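PDB 4XEA: peptidase M16 domain protein from Alicyclobacillus acidocaldarius subsp. acidocaldarius DSM 446, which is a putative metallopeptidase of the M16 (insulinase) family that probably hydrolyses peptide bonds with a metal ion held in its N-terminal half. Local coordinates for residues 17-22 with 193-198; 32-37 with 96-101; 64-69 with 119-124; 103-108 with 205-210; 112-117 with 212-217. One frame throughout, in Å; residues are numbered along the deposited sequence.

Contact 1 of 5, residues 17-22 with 193-198; sequences GLVVTL and NMVLVI
Strands 19-22 and 194-198 lie side by side and parallel in the mixed sheet of the N-terminal half of this M16-type fold. Their axes run 10° apart and approach to 4.8 Å. Three backbone hydrogen bonds join them, each nearly along the C=O axis of its acceptor. Leu-196 N binds Val-19 O, and Leu-196 O takes Thr-21 N at 2.9 Å. Ile-198 N then binds Thr-21 O. Leu-196 thus uses both its N-H and its C=O on the same neighbour, as parallel pairing requires.

The tight end is at Leu-22 and Ile-198. Their side chains lie alongside each other and point the same way. Leu-22 CG and Ile-198 CG1 are both anti to the carbonyl carbon, and Leu-22 CD2 meets Ile-198 CD1 at 3.5 Å. On the other face Val-19 and Val-195 only cross obliquely, with Val-19 CG1 and Val-195 CG2 4.1 Å apart. Helix 367-379 covers that face, and helix 105-116 packs against Leu-196 and Ile-198.

The pairing is looser at the start, where no direct bond joins Val-19 N to Met-194 O. Leu-18 reaches across instead, its CG anti to the backbone N, and lays CD1 on the Met-194 carbonyl. A water fills the gap in the bonding. It donates to Gly-17 O and accepts a weak bond from Val-19 N. Its shortest bond is to Met-194 O, at 2.5 Å.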
# COMPACT_ATOMS: atom_id res chain seq x y z
N GLY A 17 31.12 12.25 11.76
CA GLY A 17 30.48 12.91 10.62
C GLY A 17 29.04 12.48 10.36
O GLY A 17 28.38 13.06 9.53
N LEU A 18 28.55 11.44 11.05
CA LEU A 18 27.19 10.99 10.85
C LEU A 18 26.16 11.99 11.38
O LEU A 18 26.21 12.38 12.54
CB LEU A 18 26.94 9.62 11.49
CG LEU A 18 25.52 9.04 11.46
CD1 LEU A 18 25.15 8.69 10.03
CD2 LEU A 18 25.42 7.79 12.37
N VAL A 19 25.19 12.33 10.55
CA VAL A 19 24.06 13.17 10.98
C VAL A 19 22.95 12.25 11.48
O VAL A 19 22.61 11.28 10.82
CB VAL A 19 23.59 14.10 9.82
CG1 VAL A 19 22.24 14.77 10.12
CG2 VAL A 19 24.67 15.20 9.53
N VAL A 20 22.39 12.58 12.64
CA VAL A 20 21.33 11.83 13.26
C VAL A 20 20.16 12.77 13.48
O VAL A 20 20.35 13.90 13.94
CB VAL A 20 21.72 11.22 14.63
CG1 VAL A 20 20.51 10.37 15.23
CG2 VAL A 20 22.99 10.35 14.53
N THR A 21 18.95 12.29 13.17
CA THR A 21 17.72 13.01 13.48
C THR A 21 16.76 12.07 14.17
O THR A 21 16.40 11.04 13.59
CB THR A 21 17.06 13.58 12.21
OG1 THR A 21 17.86 14.69 11.71
CG2 THR A 21 15.64 14.07 12.51
N LEU A 22 16.36 12.40 15.40
CA LEU A 22 15.41 11.61 16.16
C LEU A 22 14.11 12.40 16.31
O LEU A 22 14.12 13.60 16.59
CB LEU A 22 15.96 11.26 17.55
CG LEU A 22 17.32 10.56 17.67
CD1 LEU A 22 17.74 10.40 19.17
CD2 LEU A 22 17.35 9.22 16.94
N ASN A 193 29.30 10.10 4.94
CA ASN A 193 28.48 10.06 3.73
C ASN A 193 27.05 9.56 3.98
O ASN A 193 26.31 9.27 3.03
CB ASN A 193 29.13 9.19 2.65
CG ASN A 193 28.52 9.46 1.22
OD1 ASN A 193 28.34 10.60 0.80
ND2 ASN A 193 28.28 8.39 0.48
N MSE A 194 26.69 9.44 5.26
CA MSE A 194 25.44 8.77 5.66
C MSE A 194 24.56 9.58 6.61
O MSE A 194 24.95 10.66 7.08
CB MSE A 194 25.73 7.37 6.23
CG MSE A 194 26.48 6.46 5.28
SE MSE A 194 26.58 4.58 5.78
CE MSE A 194 24.69 4.03 5.68
N VAL A 195 23.36 9.05 6.88
CA VAL A 195 22.38 9.70 7.72
C VAL A 195 21.56 8.62 8.42
O VAL A 195 21.31 7.55 7.83
CB VAL A 195 21.48 10.68 6.93
CG1 VAL A 195 20.52 9.94 5.92
CG2 VAL A 195 20.73 11.63 7.87
N LEU A 196 21.21 8.88 9.68
CA LEU A 196 20.39 8.01 10.52
C LEU A 196 19.20 8.81 11.03
O LEU A 196 19.37 9.85 11.68
CB LEU A 196 21.20 7.48 11.71
CG LEU A 196 20.49 6.54 12.70
CD1 LEU A 196 20.01 5.24 11.97
CD2 LEU A 196 21.41 6.21 13.87
N VAL A 197 17.99 8.32 10.73
CA VAL A 197 16.74 9.04 11.06
C VAL A 197 15.78 8.04 11.69
O VAL A 197 15.62 6.93 11.19
CB VAL A 197 16.13 9.73 9.83
CG1 VAL A 197 14.92 10.53 10.20
CG2 VAL A 197 17.19 10.69 9.16
N ILE A 198 15.19 8.43 12.82
CA ILE A 198 14.33 7.53 13.61
C ILE A 198 13.11 8.30 14.06
O ILE A 198 13.25 9.41 14.60
CB ILE A 198 15.06 7.00 14.84
CG1 ILE A 198 16.44 6.49 14.47
CG2 ILE A 198 14.25 5.85 15.54
CD1 ILE A 198 17.23 5.96 15.66
O HOH W 1 26.27 12.78 7.50

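Contact 2 of 5, residues 32-37 with 96-101; sequences YAMFAT and AYYFSG
Strands 32-37 and 96-101 run antiparallel, their axes 4.6 Å apart at closest, with Ala-33/Phe-99 and Phe-35/Tyr-97 as the hydrogen-bonded pairs. The shortest bond is Phe-35 N to Tyr-97 O, at 2.8 Å. In the return bond Tyr-97 N lies above the carbonyl plane of Phe-35.

On one face, Phe-99 has its CG between the backbone N and the carbonyl carbon (chi1 73°). This crowded setting folds the ring over its neighbour. Ala-33 CB sits on a face of the ring as a CH-pi contact, 3.6 Å from the centroid. Phe-35 and Tyr-97 lie on the same face, and Phe-35 O rests at the edge of the Tyr-97 ring.

On the other face, Tyr-98, also in the crowded position (chi1 60°), lies between Tyr-32 and Met-34, all pointing the same way. The Tyr-32 and Tyr-98 planes are nearly parallel (17°) but displaced, with centroids 5.7 Å apart and little stacking. Tyr-32 OH approaches Tyr-98 CD1 at 3.4 Å. Met-34, a selenomethionine, bends at its last torsion to bring CE 3.9 Å from Tyr-98 CD2. An alanine at Tyr-98 would probably leave both Tyr-32 OH and Met-34 CE without their aromatic neighbour and loosen this face.

Helix 105-116 packs on the Phe-35 and Tyr-97 face, and helix 367-379 on Tyr-32 and Met-34. A mixed sheet between helices is typical of the alpha+beta domains of M16 peptidases.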
# COMPACT_ATOMS: atom_id res chain seq x y z
N TYR A 32 10.33 3.52 13.72
CA TYR A 32 10.76 3.25 12.36
C TYR A 32 12.10 3.98 12.23
O TYR A 32 12.24 5.16 12.59
CB TYR A 32 9.70 3.76 11.37
CG TYR A 32 9.94 3.45 9.87
CD1 TYR A 32 10.91 4.14 9.13
CD2 TYR A 32 9.15 2.52 9.19
CE1 TYR A 32 11.12 3.87 7.76
CE2 TYR A 32 9.35 2.25 7.81
CZ TYR A 32 10.33 2.94 7.11
OH TYR A 32 10.56 2.69 5.77
N ALA A 33 13.11 3.24 11.78
CA ALA A 33 14.48 3.75 11.76
C ALA A 33 15.09 3.49 10.37
O ALA A 33 14.93 2.40 9.83
CB ALA A 33 15.28 3.02 12.84
N MSE A 34 15.85 4.46 9.84
CA MSE A 34 16.49 4.26 8.54
C MSE A 34 17.92 4.82 8.58
O MSE A 34 18.13 5.95 9.06
CB MSE A 34 15.67 4.95 7.44
CG MSE A 34 16.32 4.93 6.01
SE MSE A 34 15.19 5.61 4.56
CE MSE A 34 13.88 4.16 4.39
N PHE A 35 18.87 4.00 8.12
CA PHE A 35 20.28 4.34 7.99
C PHE A 35 20.59 4.30 6.48
O PHE A 35 20.49 3.23 5.87
CB PHE A 35 21.10 3.29 8.77
CG PHE A 35 22.57 3.62 8.98
CD1 PHE A 35 23.06 4.91 8.95
CD2 PHE A 35 23.44 2.59 9.33
CE1 PHE A 35 24.42 5.17 9.17
CE2 PHE A 35 24.80 2.85 9.58
CZ PHE A 35 25.28 4.14 9.48
N ALA A 36 20.91 5.44 5.87
CA ALA A 36 21.09 5.52 4.41
C ALA A 36 22.36 6.16 4.01
O ALA A 36 22.90 7.00 4.76
CB ALA A 36 19.93 6.25 3.77
N THR A 37 22.83 5.78 2.81
CA THR A 37 24.07 6.33 2.25
C THR A 37 23.79 7.11 0.97
O THR A 37 22.94 6.70 0.17
CB THR A 37 25.13 5.24 1.98
OG1 THR A 37 26.27 5.81 1.33
CG2 THR A 37 24.53 4.16 1.11
N ALA A 96 19.28 2.50 1.20
CA ALA A 96 18.67 2.61 2.52
C ALA A 96 18.45 1.25 3.19
O ALA A 96 18.04 0.28 2.53
CB ALA A 96 17.32 3.33 2.42
N TYR A 97 18.73 1.23 4.51
CA TYR A 97 18.52 0.11 5.42
C TYR A 97 17.59 0.56 6.55
O TYR A 97 17.80 1.63 7.16
CB TYR A 97 19.88 -0.38 5.97
CG TYR A 97 20.86 -0.71 4.86
CD1 TYR A 97 20.91 -2.00 4.33
CD2 TYR A 97 21.66 0.28 4.26
CE1 TYR A 97 21.73 -2.32 3.29
CE2 TYR A 97 22.52 -0.04 3.20
CZ TYR A 97 22.55 -1.34 2.72
OH TYR A 97 23.37 -1.69 1.68
N TYR A 98 16.53 -0.21 6.83
CA TYR A 98 15.53 0.29 7.77
C TYR A 98 14.83 -0.83 8.51
O TYR A 98 14.76 -1.94 8.00
CB TYR A 98 14.52 1.15 7.02
CG TYR A 98 13.76 0.45 5.90
CD1 TYR A 98 12.50 -0.07 6.13
CD2 TYR A 98 14.29 0.33 4.61
CE1 TYR A 98 11.77 -0.71 5.12
CE2 TYR A 98 13.57 -0.30 3.58
CZ TYR A 98 12.31 -0.80 3.85
OH TYR A 98 11.61 -1.46 2.87
N PHE A 99 14.38 -0.53 9.74
CA PHE A 99 13.57 -1.45 10.48
C PHE A 99 12.35 -0.74 11.01
O PHE A 99 12.30 0.49 11.11
CB PHE A 99 14.37 -2.13 11.64
CG PHE A 99 14.69 -1.24 12.82
CD1 PHE A 99 13.73 -0.97 13.79
CD2 PHE A 99 15.97 -0.72 13.00
CE1 PHE A 99 14.02 -0.16 14.88
CE2 PHE A 99 16.28 0.08 14.10
CZ PHE A 99 15.30 0.36 15.04
N SER A 100 11.36 -1.52 11.37
CA SER A 100 10.31 -1.05 12.23
C SER A 100 10.03 -2.09 13.33
O SER A 100 10.17 -3.29 13.11
CB SER A 100 9.08 -0.75 11.42
OG SER A 100 8.52 -1.95 10.98
N GLY A 101 9.69 -1.61 14.51
CA GLY A 101 9.44 -2.49 15.66
C GLY A 101 8.75 -1.80 16.82
O GLY A 101 8.39 -0.63 16.73

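Contact 3 of 5, residues 64-69 with 119-124; sequences EHKMFE and IHLTDE. With NA (sodium ion), chain B; NI (nickel (II) ion), chain C.
Lys-66 belongs to helix 59-66 and has its CB directed at segment 119-124. Lys-66 CB meets Leu-121 CD2 at 3.7 Å, and Lys-66 CG stays beside the same methyl at 3.9 Å. The chain then bends at chi2 and chi3, turning CD and CE back over its own segment. The tip, Lys-66 NZ, forms a salt bridge with Glu-69 OE1 at 2.6 Å, on the anti lone pair of that oxygen. Glu-69 is itself bent at chi2, and its CG lies against His-120 O.

A type I beta turn runs from Lys-66 to Glu-69. Helix 59-66 carries the HxxEH motif, His-61 to His-65, the inverted zinc-binding signature of M16 peptidases. His-65 NE2 binds the nickel ion here, with His-61, Glu-136 and a water, while Glu-129 holds His-65 ND1.

The turn also touches a sodium ion. Met-67 O binds it at 2.5 Å, together with Phe-115 O, Ser-118 O and two waters. One of these waters joins the segments, donating to Lys-66 O and Glu-69 O and accepting from His-120 N. Beside it, Met-67 CE packs on Ile-119 CD1 at 4.2 Å.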
# COMPACT_ATOMS: atom_id res chain seq x y z
N GLU A 64 23.98 -3.82 -1.40
CA GLU A 64 22.72 -3.96 -0.65
C GLU A 64 22.43 -5.40 -0.37
O GLU A 64 22.05 -5.74 0.75
CB GLU A 64 21.55 -3.30 -1.40
CG GLU A 64 20.19 -3.42 -0.66
CD GLU A 64 19.05 -3.76 -1.62
OE1 GLU A 64 18.85 -3.03 -2.60
OE2 GLU A 64 18.40 -4.78 -1.42
N HIS A 65 22.59 -6.25 -1.37
CA HIS A 65 22.33 -7.65 -1.19
C HIS A 65 23.29 -8.26 -0.15
O HIS A 65 22.89 -9.10 0.65
CB HIS A 65 22.51 -8.41 -2.50
CG HIS A 65 21.25 -8.56 -3.28
ND1 HIS A 65 20.70 -9.80 -3.57
CD2 HIS A 65 20.41 -7.64 -3.80
CE1 HIS A 65 19.59 -9.62 -4.26
NE2 HIS A 65 19.39 -8.33 -4.42
N LYS A 66 24.55 -7.84 -0.20
CA LYS A 66 25.60 -8.47 0.59
C LYS A 66 25.74 -7.87 1.98
O LYS A 66 26.43 -8.42 2.84
CB LYS A 66 26.92 -8.43 -0.19
CG LYS A 66 27.01 -9.47 -1.36
CD LYS A 66 26.47 -10.88 -1.02
CE LYS A 66 27.13 -11.58 0.19
NZ LYS A 66 26.38 -12.80 0.64
N MSE A 67 25.06 -6.75 2.21
CA MSE A 67 25.13 -6.07 3.50
C MSE A 67 24.61 -6.93 4.63
O MSE A 67 25.07 -6.79 5.77
CB MSE A 67 24.35 -4.74 3.49
CG MSE A 67 24.75 -3.78 4.59
SE MSE A 67 26.68 -3.31 4.43
CE MSE A 67 26.69 -2.81 2.55
N PHE A 68 23.68 -7.83 4.34
CA PHE A 68 23.06 -8.64 5.36
C PHE A 68 23.90 -9.86 5.77
O PHE A 68 23.63 -10.45 6.80
CB PHE A 68 21.66 -9.06 4.91
CG PHE A 68 20.71 -7.89 4.81
CD1 PHE A 68 19.97 -7.50 5.92
CD2 PHE A 68 20.62 -7.16 3.65
CE1 PHE A 68 19.10 -6.40 5.85
CE2 PHE A 68 19.76 -6.04 3.56
CZ PHE A 68 18.98 -5.68 4.67
N GLU A 69 24.93 -10.19 4.99
CA GLU A 69 25.85 -11.30 5.34
C GLU A 69 26.58 -11.00 6.65
O GLU A 69 27.15 -9.91 6.81
CB GLU A 69 26.88 -11.51 4.22
CG GLU A 69 27.84 -12.71 4.44
CD GLU A 69 27.27 -14.03 3.92
OE1 GLU A 69 27.08 -14.16 2.70
OE2 GLU A 69 27.04 -14.95 4.74
N ILE A 119 31.24 -5.17 6.41
CA ILE A 119 30.81 -5.97 5.26
C ILE A 119 31.62 -7.22 5.26
O ILE A 119 32.78 -7.19 5.66
CB ILE A 119 31.00 -5.26 3.91
CG1 ILE A 119 30.17 -5.99 2.86
CG2 ILE A 119 32.48 -5.19 3.54
CD1 ILE A 119 29.98 -5.28 1.57
N HIS A 120 31.01 -8.32 4.82
CA HIS A 120 31.67 -9.62 4.85
C HIS A 120 31.61 -10.27 3.47
O HIS A 120 30.71 -11.04 3.15
CB HIS A 120 31.06 -10.50 5.96
CG HIS A 120 31.19 -9.91 7.34
ND1 HIS A 120 32.27 -10.15 8.16
CD2 HIS A 120 30.38 -9.06 8.02
CE1 HIS A 120 32.12 -9.48 9.30
NE2 HIS A 120 30.98 -8.80 9.23
N LEU A 121 32.60 -9.94 2.65
CA LEU A 121 32.70 -10.45 1.30
C LEU A 121 33.81 -11.47 1.16
O LEU A 121 34.88 -11.30 1.72
CB LEU A 121 33.02 -9.30 0.34
CG LEU A 121 32.00 -8.17 0.26
CD1 LEU A 121 32.47 -7.18 -0.77
CD2 LEU A 121 30.63 -8.73 -0.08
N THR A 122 33.54 -12.52 0.39
CA THR A 122 34.54 -13.54 0.06
C THR A 122 34.45 -13.76 -1.44
O THR A 122 33.40 -13.45 -2.05
CB THR A 122 34.27 -14.89 0.76
OG1 THR A 122 33.12 -15.51 0.17
CG2 THR A 122 34.06 -14.72 2.28
N ASP A 123 35.51 -14.28 -2.05
CA ASP A 123 35.47 -14.54 -3.48
C ASP A 123 34.31 -15.47 -3.78
O ASP A 123 33.56 -15.24 -4.73
CB ASP A 123 36.78 -15.13 -4.00
CG ASP A 123 37.92 -14.14 -3.95
OD1 ASP A 123 37.80 -13.06 -4.57
OD2 ASP A 123 38.95 -14.45 -3.30
N GLU A 124 34.12 -16.48 -2.93
CA GLU A 124 33.03 -17.43 -3.05
C GLU A 124 31.67 -16.73 -3.07
O GLU A 124 30.94 -16.85 -4.05
CB GLU A 124 33.11 -18.48 -1.92
CG GLU A 124 32.00 -19.53 -1.93
CD GLU A 124 31.05 -19.43 -0.74
OE1 GLU A 124 31.26 -20.20 0.22
OE2 GLU A 124 30.11 -18.60 -0.76
NA NA B . 27.07 -5.98 6.97
NI NI C . 17.93 -7.01 -5.40
O HOH W 2 27.88 -7.75 5.35
O HOH W 3 27.23 -7.59 8.63
O HOH W 4 16.12 -8.03 -4.12

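Contact 4 of 5, residues 103-108 with 205-210; sequences GEIAKH and DEIAHV
Apolar contacts carry the meeting of helix 105-116, at its first turn, with helix 204-216. Ile-207 reaches across. Its CG1 is anti to the carbonyl carbon, and a second bend (chi2 -54°) brings CD1 over the start of the other helix. There Ile-207 CD1 lies 3.8 Å from Ile-105 CG2, and the two isoleucines cross obliquely. Ala-106 CB is met by Val-210 CG2 at 3.9 Å, with Ile-207 CD1 a little further off at 4.4 Å.

Methyls also meet the backbone: Ile-207 CD1 sits 3.6 Å from Ala-106 N. One turn on, Val-210 CG1 approaches Ala-106 O at 3.8 Å. The small side chain of Ala-106 lets these methyls come down to the main chain.

Polar groups play little part across the contact. The extended side chain of Glu-206 brings OE2 to 3.8 Å from Ala-106 CB, which is a touch without a bond. Other polar ends turn to partners beyond the pair: Asp-205 forms a salt bridge with Arg-10, and His-108 NE2 donates to His-82 O. Phe-202 touches both isoleucines.

No hydrogen bond or salt bridge joins the two segments, so nothing directional fixes their register. The fit depends on the shapes of a few methyl groups at the protein surface.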
# COMPACT_ATOMS: atom_id res chain seq x y z
N GLY A 103 9.64 -2.45 20.49
CA GLY A 103 10.32 -2.60 21.78
C GLY A 103 11.77 -2.95 21.54
O GLY A 103 12.15 -3.27 20.40
N GLU A 104 12.59 -2.85 22.58
CA GLU A 104 14.00 -3.18 22.51
C GLU A 104 14.66 -2.38 21.38
O GLU A 104 15.50 -2.88 20.62
CB GLU A 104 14.18 -4.69 22.29
CG GLU A 104 13.73 -5.58 23.48
CD GLU A 104 14.86 -5.87 24.43
OE1 GLU A 104 14.83 -6.92 25.09
OE2 GLU A 104 15.81 -5.05 24.50
N ILE A 105 14.26 -1.12 21.30
CA ILE A 105 14.72 -0.21 20.27
C ILE A 105 16.23 -0.02 20.39
O ILE A 105 16.91 0.01 19.38
CB ILE A 105 13.93 1.13 20.33
CG1 ILE A 105 12.42 0.87 20.20
CG2 ILE A 105 14.37 2.08 19.24
CD1 ILE A 105 12.04 0.03 18.98
N ALA A 106 16.76 0.04 21.63
CA ALA A 106 18.22 0.14 21.85
C ALA A 106 18.96 -0.97 21.10
O ALA A 106 19.94 -0.70 20.39
CB ALA A 106 18.58 0.10 23.37
N LYS A 107 18.46 -2.19 21.22
CA LYS A 107 19.08 -3.34 20.56
C LYS A 107 19.02 -3.22 19.04
O LYS A 107 20.02 -3.48 18.36
CB LYS A 107 18.42 -4.66 21.00
CG LYS A 107 19.09 -5.91 20.44
CD LYS A 107 18.89 -7.11 21.36
CE LYS A 107 19.94 -7.13 22.48
NZ LYS A 107 19.71 -8.17 23.47
N HIS A 108 17.87 -2.78 18.51
CA HIS A 108 17.66 -2.75 17.09
C HIS A 108 18.53 -1.67 16.43
O HIS A 108 19.13 -1.89 15.39
CB HIS A 108 16.19 -2.51 16.73
CG HIS A 108 15.27 -3.60 17.21
ND1 HIS A 108 15.48 -4.93 16.92
CD2 HIS A 108 14.14 -3.55 17.95
CE1 HIS A 108 14.53 -5.66 17.48
NE2 HIS A 108 13.71 -4.84 18.12
N ASP A 205 16.53 10.36 24.65
CA ASP A 205 17.77 10.46 25.43
C ASP A 205 18.47 9.09 25.44
O ASP A 205 19.68 9.00 25.31
CB ASP A 205 17.50 10.90 26.88
CG ASP A 205 16.82 12.27 26.98
OD1 ASP A 205 17.15 13.20 26.22
OD2 ASP A 205 15.96 12.42 27.87
N GLU A 206 17.67 8.03 25.62
CA GLU A 206 18.19 6.66 25.66
C GLU A 206 18.86 6.30 24.34
O GLU A 206 20.00 5.80 24.32
CB GLU A 206 17.06 5.67 25.93
CG GLU A 206 17.49 4.19 25.93
CD GLU A 206 16.32 3.22 25.76
OE1 GLU A 206 15.19 3.67 25.44
OE2 GLU A 206 16.54 2.00 25.95
N ILE A 207 18.17 6.55 23.23
CA ILE A 207 18.67 6.13 21.94
C ILE A 207 19.87 6.99 21.48
O ILE A 207 20.81 6.46 20.87
CB ILE A 207 17.54 6.13 20.87
CG1 ILE A 207 16.45 5.10 21.22
CG2 ILE A 207 18.11 5.87 19.48
CD1 ILE A 207 16.96 3.67 21.45
N ALA A 208 19.85 8.28 21.80
CA ALA A 208 20.98 9.18 21.46
C ALA A 208 22.27 8.73 22.12
O ALA A 208 23.33 8.81 21.52
CB ALA A 208 20.68 10.61 21.83
N HIS A 209 22.18 8.24 23.35
CA HIS A 209 23.32 7.71 24.08
C HIS A 209 23.80 6.37 23.49
O HIS A 209 24.99 6.14 23.35
CB HIS A 209 22.91 7.58 25.56
CG HIS A 209 23.98 7.06 26.46
ND1 HIS A 209 25.11 7.77 26.77
CD2 HIS A 209 24.05 5.90 27.16
CE1 HIS A 209 25.86 7.07 27.61
NE2 HIS A 209 25.23 5.94 27.87
N VAL A 210 22.87 5.49 23.14
CA VAL A 210 23.23 4.22 22.48
C VAL A 210 24.00 4.45 21.15
O VAL A 210 24.98 3.74 20.83
CB VAL A 210 21.97 3.39 22.18
CG1 VAL A 210 22.30 2.19 21.28
CG2 VAL A 210 21.28 2.96 23.47

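Contact 5 of 5, residues 112-117 with 212-217; sequences LLDFVQ and EENQAK. With NA (sodium ion), chain B.
Gln-117 and Gln-215 meet amide to amide. Their planes are only 12° apart, and two hydrogen bonds close a ring between them. Gln-215 NE2 donates a hydrogen bond to Gln-117 OE1 at 2.7 Å, and Gln-117 NE2 donates one back to Gln-215 OE1 at 2.9 Å. Both bonds are nearly straight, and each uses an in-plane lone pair of its acceptor. Gln-117 reaches out with an extended chain, whereas Gln-215 bends at chi2 to bring its amide alongside.

Next to this pair, Asn-214 ND2 binds Asp-114 OD1 at 3.0 Å, coming from above the carboxylate plane. Asn-214 OD1 accepts a second bond from Gln-215 NE2, which ties the two polar groups together. Leu-113 slides past Asn-214 the opposite way, and its CD1 lies 3.7 Å from the amide carbon CG.

The second shell holds these groups in place. Lys-218 makes a salt bridge with Asp-114 OD1 and a hydrogen bond with Gln-117 OE1, and Asn-16 ND2 bonds to Gln-215 OE1. A leucine at Gln-215 would probably break the amide pair and leave Gln-117, Asn-214 and Asn-16 each short of a partner.

Helices 105-116 and 204-216 run in similar directions here, at a crossing angle of -26° with axes 10.9 Å apart at closest. That spacing is bridged by side chains. Phe-115 O binds the sodium ion, while Leu-113 and Val-116 pack on strands 31-37 and 194-200 of the mixed sheet.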
# COMPACT_ATOMS: atom_id res chain seq x y z
N LEU A 112 21.31 -2.29 13.64
CA LEU A 112 21.25 -1.53 12.37
C LEU A 112 22.62 -0.90 12.09
O LEU A 112 23.17 -1.04 11.00
CB LEU A 112 20.14 -0.48 12.43
CG LEU A 112 19.98 0.39 11.17
CD1 LEU A 112 19.67 -0.46 9.96
CD2 LEU A 112 18.93 1.45 11.41
N LEU A 113 23.17 -0.21 13.08
CA LEU A 113 24.49 0.41 12.88
C LEU A 113 25.51 -0.67 12.58
O LEU A 113 26.26 -0.57 11.61
CB LEU A 113 24.92 1.22 14.10
CG LEU A 113 24.12 2.50 14.37
CD1 LEU A 113 24.39 3.02 15.79
CD2 LEU A 113 24.42 3.57 13.29
N ASP A 114 25.54 -1.72 13.41
CA ASP A 114 26.54 -2.80 13.29
C ASP A 114 26.55 -3.49 11.93
O ASP A 114 27.61 -3.66 11.32
CB ASP A 114 26.33 -3.83 14.41
CG ASP A 114 26.69 -3.29 15.78
OD1 ASP A 114 27.30 -2.18 15.89
OD2 ASP A 114 26.38 -3.98 16.75
N PHE A 115 25.38 -3.87 11.40
CA PHE A 115 25.39 -4.66 10.15
C PHE A 115 25.66 -3.82 8.89
O PHE A 115 26.10 -4.33 7.86
CB PHE A 115 24.15 -5.57 10.04
CG PHE A 115 23.02 -5.05 9.15
CD1 PHE A 115 23.04 -5.25 7.78
CD2 PHE A 115 21.91 -4.42 9.71
CE1 PHE A 115 21.98 -4.81 6.96
CE2 PHE A 115 20.86 -3.97 8.92
CZ PHE A 115 20.89 -4.16 7.53
N VAL A 116 25.42 -2.52 8.96
CA VAL A 116 25.71 -1.63 7.84
C VAL A 116 27.18 -1.16 7.88
O VAL A 116 27.75 -0.86 6.82
CB VAL A 116 24.72 -0.46 7.84
CG1 VAL A 116 25.03 0.55 6.73
CG2 VAL A 116 23.25 -1.02 7.69
N GLN A 117 27.79 -1.12 9.08
CA GLN A 117 29.18 -0.63 9.25
C GLN A 117 30.26 -1.71 9.16
O GLN A 117 31.44 -1.42 9.36
CB GLN A 117 29.31 0.19 10.54
CG GLN A 117 28.62 1.54 10.41
CD GLN A 117 28.63 2.40 11.65
OE1 GLN A 117 28.56 1.92 12.83
NE2 GLN A 117 28.70 3.70 11.40
N GLU A 212 25.75 7.18 20.22
CA GLU A 212 27.08 7.78 20.52
C GLU A 212 28.03 6.71 21.03
O GLU A 212 29.18 6.64 20.61
CB GLU A 212 26.97 8.89 21.58
CG GLU A 212 26.10 10.11 21.22
CD GLU A 212 26.84 11.23 20.54
OE1 GLU A 212 26.25 12.33 20.43
OE2 GLU A 212 28.00 11.04 20.09
N GLU A 213 27.54 5.85 21.92
CA GLU A 213 28.37 4.78 22.48
C GLU A 213 28.77 3.76 21.43
O GLU A 213 29.92 3.33 21.39
CB GLU A 213 27.68 4.11 23.67
CG GLU A 213 27.74 4.95 24.92
CD GLU A 213 29.17 5.12 25.43
OE1 GLU A 213 29.88 6.03 24.95
OE2 GLU A 213 29.58 4.32 26.29
N ASN A 214 27.84 3.38 20.57
CA ASN A 214 28.13 2.44 19.50
C ASN A 214 29.20 2.97 18.55
O ASN A 214 30.12 2.23 18.18
CB ASN A 214 26.83 2.15 18.70
CG ASN A 214 27.03 1.11 17.62
OD1 ASN A 214 27.64 1.37 16.58
ND2 ASN A 214 26.48 -0.09 17.84
N GLN A 215 29.06 4.23 18.12
CA GLN A 215 30.01 4.88 17.23
C GLN A 215 31.36 5.19 17.87
O GLN A 215 32.40 5.02 17.23
CB GLN A 215 29.41 6.18 16.68
CG GLN A 215 28.10 5.94 15.85
CD GLN A 215 28.35 5.07 14.65
OE1 GLN A 215 28.66 5.57 13.56
NE2 GLN A 215 28.26 3.76 14.83
N ALA A 216 31.34 5.60 19.15
CA ALA A 216 32.58 5.89 19.90
C ALA A 216 33.47 4.65 20.06
O ALA A 216 34.70 4.76 20.09
CB ALA A 216 32.25 6.50 21.26
N LYS A 217 32.85 3.47 20.15
CA LYS A 217 33.57 2.20 20.28
C LYS A 217 34.19 1.67 18.99
O LYS A 217 35.01 0.77 19.02
CB LYS A 217 32.64 1.13 20.89
CG LYS A 217 32.51 1.25 22.41
CD LYS A 217 31.31 0.44 22.95
CE LYS A 217 31.10 0.70 24.44
NZ LYS A 217 29.69 0.41 24.87
NA NA B . 27.07 -5.98 6.97
O HOH W 3 27.23 -7.59 8.63
O HOH W 2 27.88 -7.75 5.35

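Overall arrangement
Contacts 1 and 2 belong to one mixed sheet, with centres 11 Å apart, and strands 194-200 and 31-37 are neighbours in it. Contacts 4 and 5 join the same two helices, 105-116 and 204-216, with centres 12 Å apart. These helices pack on the sheet, and strand 194-200 leads into helix 204-216. Contact 3 lies apart from the sheet, its centre 23 Å from that of contact 1, but shares the sodium ion and two waters with contact 5. Along the chain, contact 2 closes before contacts 4 and 5 open, while contact 1 spans contacts 2 and 3. Strand 194-200 is thus inserted between strands 19-24 and 31-37 of a sheet otherwise built from residues 10-101.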